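PDB 6FOP: glycoside hydrolase family 81 from Clostridium thermocellum, which probably hydrolyses internal beta-1,3-glucosidic bonds of glucans such as laminarin, as an inverting endo-glucanase of the cellulosome. Local coordinates for residues A[417-431]-A[496-510]. Residues are numbered along the deposited sequence; the frame is centred on the assembly and turned at random.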
# COMPACT_ATOMS: atom_id res chain seq x y z
N HIS A 417 -3.29 8.08 -4.60
CA HIS A 417 -2.15 7.40 -5.23
C HIS A 417 -2.49 6.91 -6.64
O HIS A 417 -1.67 7.07 -7.56
CB HIS A 417 -1.56 6.30 -4.31
CG HIS A 417 -2.50 5.17 -3.97
ND1 HIS A 417 -3.86 5.31 -3.89
CD2 HIS A 417 -2.24 3.88 -3.68
CE1 HIS A 417 -4.40 4.15 -3.56
NE2 HIS A 417 -3.43 3.26 -3.43
N PHE A 418 -3.70 6.36 -6.82
CA PHE A 418 -4.11 5.88 -8.14
C PHE A 418 -4.17 7.07 -9.11
O PHE A 418 -3.70 6.97 -10.26
CB PHE A 418 -5.51 5.26 -8.10
CG PHE A 418 -5.66 4.05 -7.20
CD1 PHE A 418 -4.59 3.24 -6.85
CD2 PHE A 418 -6.93 3.69 -6.77
CE1 PHE A 418 -4.80 2.08 -6.12
CE2 PHE A 418 -7.13 2.57 -6.01
CZ PHE A 418 -6.06 1.77 -5.69
N HIS A 419 -4.81 8.16 -8.70
CA HIS A 419 -4.98 9.28 -9.62
C HIS A 419 -3.64 9.92 -9.92
O HIS A 419 -3.28 10.16 -11.08
CB HIS A 419 -5.86 10.37 -9.03
CG HIS A 419 -7.31 10.06 -8.86
ND1 HIS A 419 -7.84 8.89 -8.39
CD2 HIS A 419 -8.36 10.89 -9.03
CE1 HIS A 419 -9.16 9.01 -8.28
NE2 HIS A 419 -9.49 10.22 -8.67
N TYR A 420 -2.91 10.27 -8.87
CA TYR A 420 -1.72 11.08 -9.04
C TYR A 420 -0.55 10.29 -9.61
O TYR A 420 0.35 10.88 -10.19
CB TYR A 420 -1.35 11.78 -7.75
CG TYR A 420 -2.39 12.72 -7.18
CD1 TYR A 420 -3.53 13.07 -7.87
CD2 TYR A 420 -2.24 13.22 -5.89
CE1 TYR A 420 -4.49 13.90 -7.32
CE2 TYR A 420 -3.18 14.03 -5.33
CZ TYR A 420 -4.32 14.36 -6.03
OH TYR A 420 -5.29 15.16 -5.50
N GLY A 421 -0.54 8.98 -9.46
CA GLY A 421 0.52 8.16 -10.04
C GLY A 421 0.66 8.39 -11.55
O GLY A 421 1.77 8.42 -12.07
N TYR A 422 -0.48 8.54 -12.24
CA TYR A 422 -0.46 8.81 -13.67
C TYR A 422 0.16 10.18 -13.98
O TYR A 422 0.92 10.32 -14.95
CB TYR A 422 -1.86 8.74 -14.25
CG TYR A 422 -2.46 7.35 -14.29
CD1 TYR A 422 -1.99 6.39 -15.18
CD2 TYR A 422 -3.54 7.00 -13.47
CE1 TYR A 422 -2.56 5.13 -15.24
CE2 TYR A 422 -4.12 5.72 -13.54
CZ TYR A 422 -3.62 4.78 -14.41
OH TYR A 422 -4.17 3.52 -14.49
N PHE A 423 -0.18 11.19 -13.19
CA PHE A 423 0.40 12.54 -13.36
C PHE A 423 1.92 12.48 -13.14
O PHE A 423 2.70 13.09 -13.88
CB PHE A 423 -0.22 13.56 -12.38
CG PHE A 423 -1.60 14.03 -12.73
CD1 PHE A 423 -2.70 13.18 -12.65
CD2 PHE A 423 -1.82 15.34 -13.12
CE1 PHE A 423 -3.98 13.62 -12.98
CE2 PHE A 423 -3.09 15.79 -13.44
CZ PHE A 423 -4.18 14.92 -13.39
N LEU A 424 2.33 11.74 -12.11
CA LEU A 424 3.73 11.59 -11.79
C LEU A 424 4.49 10.85 -12.88
O LEU A 424 5.64 11.18 -13.17
CB LEU A 424 3.90 10.90 -10.44
CG LEU A 424 3.37 11.69 -9.23
CD1 LEU A 424 3.47 10.81 -7.99
CD2 LEU A 424 4.10 13.01 -9.06
N HIS A 425 3.85 9.85 -13.48
CA HIS A 425 4.47 9.12 -14.57
C HIS A 425 4.79 10.08 -15.75
O HIS A 425 5.91 10.11 -16.26
CB HIS A 425 3.66 7.91 -15.01
CG HIS A 425 4.39 7.05 -15.98
ND1 HIS A 425 3.75 6.08 -16.71
CD2 HIS A 425 5.70 6.98 -16.33
CE1 HIS A 425 4.64 5.46 -17.48
NE2 HIS A 425 5.82 6.00 -17.28
N ALA A 426 3.79 10.87 -16.12
CA ALA A 426 3.98 11.83 -17.21
C ALA A 426 5.06 12.82 -16.86
O ALA A 426 5.90 13.15 -17.70
CB ALA A 426 2.68 12.52 -17.54
N ALA A 427 5.05 13.33 -15.64
CA ALA A 427 6.08 14.29 -15.21
C ALA A 427 7.46 13.68 -15.27
O ALA A 427 8.42 14.34 -15.66
CB ALA A 427 5.79 14.78 -13.83
N ALA A 428 7.59 12.44 -14.83
CA ALA A 428 8.86 11.73 -14.88
C ALA A 428 9.36 11.54 -16.31
O ALA A 428 10.58 11.71 -16.57
CB ALA A 428 8.76 10.40 -14.16
N GLN A 429 8.47 11.14 -17.22
CA GLN A 429 8.89 11.01 -18.61
C GLN A 429 9.37 12.36 -19.17
O GLN A 429 10.35 12.39 -19.93
CB GLN A 429 7.78 10.43 -19.46
CG GLN A 429 7.39 8.98 -19.15
CD GLN A 429 8.50 7.98 -19.35
OE1 GLN A 429 9.51 8.27 -20.00
NE2 GLN A 429 8.35 6.79 -18.80
N ILE A 430 8.69 13.45 -18.82
CA ILE A 430 9.19 14.77 -19.21
C ILE A 430 10.56 15.03 -18.59
O ILE A 430 11.49 15.48 -19.28
CB ILE A 430 8.20 15.89 -18.90
CG1 ILE A 430 6.92 15.70 -19.69
CG2 ILE A 430 8.82 17.25 -19.19
CD1 ILE A 430 5.79 16.52 -19.19
N ALA A 431 10.70 14.75 -17.30
CA ALA A 431 11.98 14.98 -16.61
C ALA A 431 13.19 14.27 -17.20
O ALA A 431 14.29 14.82 -17.22
CB ALA A 431 11.84 14.65 -15.13
N GLU A 496 -2.25 -0.07 -9.82
CA GLU A 496 -2.28 1.40 -9.83
C GLU A 496 -1.49 2.05 -8.67
O GLU A 496 -0.98 3.16 -8.82
CB GLU A 496 -3.70 1.97 -9.89
CG GLU A 496 -4.27 1.91 -11.30
CD GLU A 496 -5.58 2.63 -11.49
OE1 GLU A 496 -6.31 2.82 -10.49
OE2 GLU A 496 -5.90 2.95 -12.66
N ALA A 497 -1.36 1.36 -7.54
CA ALA A 497 -0.48 1.84 -6.47
C ALA A 497 0.98 1.76 -6.97
O ALA A 497 1.75 2.73 -6.88
CB ALA A 497 -0.67 0.98 -5.22
N ILE A 498 1.34 0.63 -7.55
CA ILE A 498 2.70 0.42 -8.05
C ILE A 498 3.06 1.38 -9.19
O ILE A 498 4.22 1.79 -9.30
CB ILE A 498 2.90 -1.07 -8.41
CG1 ILE A 498 3.00 -1.90 -7.11
CG2 ILE A 498 4.10 -1.31 -9.32
CD1 ILE A 498 2.71 -3.38 -7.30
N ASN A 499 2.07 1.77 -10.00
CA ASN A 499 2.30 2.79 -11.02
C ASN A 499 2.80 4.08 -10.39
O ASN A 499 3.71 4.74 -10.93
CB ASN A 499 1.01 3.04 -11.77
CG ASN A 499 1.17 4.03 -12.92
OD1 ASN A 499 2.06 3.88 -13.77
ND2 ASN A 499 0.29 5.01 -12.97
N ALA A 500 2.19 4.49 -9.27
CA ALA A 500 2.68 5.71 -8.60
C ALA A 500 4.11 5.52 -8.11
O ALA A 500 4.95 6.41 -8.22
CB ALA A 500 1.77 6.08 -7.45
N TRP A 501 4.40 4.36 -7.55
CA TRP A 501 5.70 4.13 -6.97
C TRP A 501 6.81 4.08 -8.00
O TRP A 501 7.87 4.72 -7.82
CB TRP A 501 5.71 2.89 -6.09
CG TRP A 501 4.64 2.82 -5.05
CD1 TRP A 501 4.15 1.68 -4.53
CD2 TRP A 501 3.89 3.90 -4.41
NE1 TRP A 501 3.20 1.95 -3.58
CE2 TRP A 501 3.00 3.30 -3.49
CE3 TRP A 501 3.89 5.29 -4.53
CZ2 TRP A 501 2.13 4.04 -2.70
CZ3 TRP A 501 3.01 6.03 -3.72
CH2 TRP A 501 2.16 5.40 -2.82
N GLN A 502 6.55 3.41 -9.12
CA GLN A 502 7.54 3.41 -10.22
C GLN A 502 7.78 4.81 -10.76
O GLN A 502 8.89 5.17 -11.10
CB GLN A 502 7.21 2.39 -11.31
CG GLN A 502 5.98 2.71 -12.17
CD GLN A 502 6.29 3.51 -13.40
OE1 GLN A 502 7.38 3.43 -13.97
NE2 GLN A 502 5.28 4.24 -13.86
N ALA A 503 6.71 5.59 -10.86
CA ALA A 503 6.86 6.96 -11.32
C ALA A 503 7.75 7.77 -10.38
O ALA A 503 8.52 8.61 -10.84
CB ALA A 503 5.50 7.63 -11.46
N ILE A 504 7.61 7.56 -9.06
CA ILE A 504 8.48 8.22 -8.08
C ILE A 504 9.95 7.82 -8.26
O ILE A 504 10.85 8.67 -8.20
CB ILE A 504 7.97 7.95 -6.65
CG1 ILE A 504 6.64 8.68 -6.43
CG2 ILE A 504 8.97 8.45 -5.63
CD1 ILE A 504 5.99 8.39 -5.10
N ILE A 505 10.20 6.55 -8.52
CA ILE A 505 11.57 6.10 -8.81
C ILE A 505 12.13 6.88 -10.00
O ILE A 505 13.24 7.45 -9.96
CB ILE A 505 11.66 4.59 -9.11
CG1 ILE A 505 11.21 3.75 -7.91
CG2 ILE A 505 13.07 4.19 -9.55
CD1 ILE A 505 11.14 2.26 -8.17
N LEU A 506 11.35 6.91 -11.09
CA LEU A 506 11.81 7.59 -12.30
C LEU A 506 12.01 9.07 -12.08
O LEU A 506 13.01 9.63 -12.55
CB LEU A 506 10.85 7.37 -13.46
CG LEU A 506 10.64 5.96 -14.01
CD1 LEU A 506 9.58 5.93 -15.12
CD2 LEU A 506 11.97 5.36 -14.47
N TRP A 507 11.08 9.72 -11.38
CA TRP A 507 11.24 11.14 -11.08
C TRP A 507 12.50 11.43 -10.28
O TRP A 507 13.27 12.33 -10.60
CB TRP A 507 10.01 11.66 -10.32
CG TRP A 507 10.14 13.08 -9.93
CD1 TRP A 507 10.55 13.57 -8.72
CD2 TRP A 507 9.90 14.23 -10.76
NE1 TRP A 507 10.59 14.94 -8.75
CE2 TRP A 507 10.21 15.37 -9.98
CE3 TRP A 507 9.48 14.41 -12.08
CZ2 TRP A 507 10.06 16.67 -10.47
CZ3 TRP A 507 9.35 15.69 -12.56
CH2 TRP A 507 9.64 16.80 -11.76
N GLY A 508 12.71 10.67 -9.23
CA GLY A 508 13.87 10.85 -8.39
C GLY A 508 15.17 10.65 -9.14
O GLY A 508 16.08 11.45 -9.05
N GLU A 509 15.24 9.59 -9.93
CA GLU A 509 16.45 9.36 -10.68
C GLU A 509 16.64 10.42 -11.77
O GLU A 509 17.75 10.91 -11.96
CB GLU A 509 16.44 7.96 -11.28
CG GLU A 509 17.72 7.55 -11.99
CD GLU A 509 18.95 7.45 -11.12
OE1 GLU A 509 18.90 7.55 -9.86
OE2 GLU A 509 20.02 7.27 -11.71
N ALA A 510 15.56 10.80 -12.45
CA ALA A 510 15.66 11.81 -13.52
C ALA A 510 16.13 13.16 -13.01
O ALA A 510 16.81 13.90 -13.72
CB ALA A 510 14.33 11.99 -14.22
O HOH W 1 -1.47 5.28 -10.68
O HOH W 2 1.19 5.15 -16.11
O HOH W 3 15.36 16.05 -14.88
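Two near-parallel helical segments of the C-terminal domain, 417-431 and 496-510, pack here, their axes 7.8 Å apart and inclined by 33°. Small residues permit this approach: Gly421 has no side chain where one would point at Ala500, and their CA atoms lie 3.6 Å apart, while Ala503 CB comes within 3.4 Å of His425 N. At the N-terminal end Tyr422 OH donates a 2.6 Å hydrogen bond to Glu496 OE2 on its anti side; OE2 also bonds Tyr340. Over one face of the Tyr422 ring sits Asn499 ND2, which donates to a water that itself donates to Phe418 O and Glu496 O. In the (alpha/alpha)6 barrel expected of a family 81 C-terminal domain, His425 is a knob among Asn499, Gln502, Ala503 and Leu506. With CG anti to its backbone N (chi1 -172°), its ring lies beneath Gln502 NE2, 3.6 Å above the ring centre, the amide plane turned 87° from the ring. Gln429 NE2, which also bonds Pro307 O, donates to His425 NE2 at 3.1 Å, nearly straight, and a second water joins ND1 to Asn499 OD1, fixing both imidazole nitrogens. Trp507 presents its ring edge to Ala427 O, while its NE1 bonds Glu448.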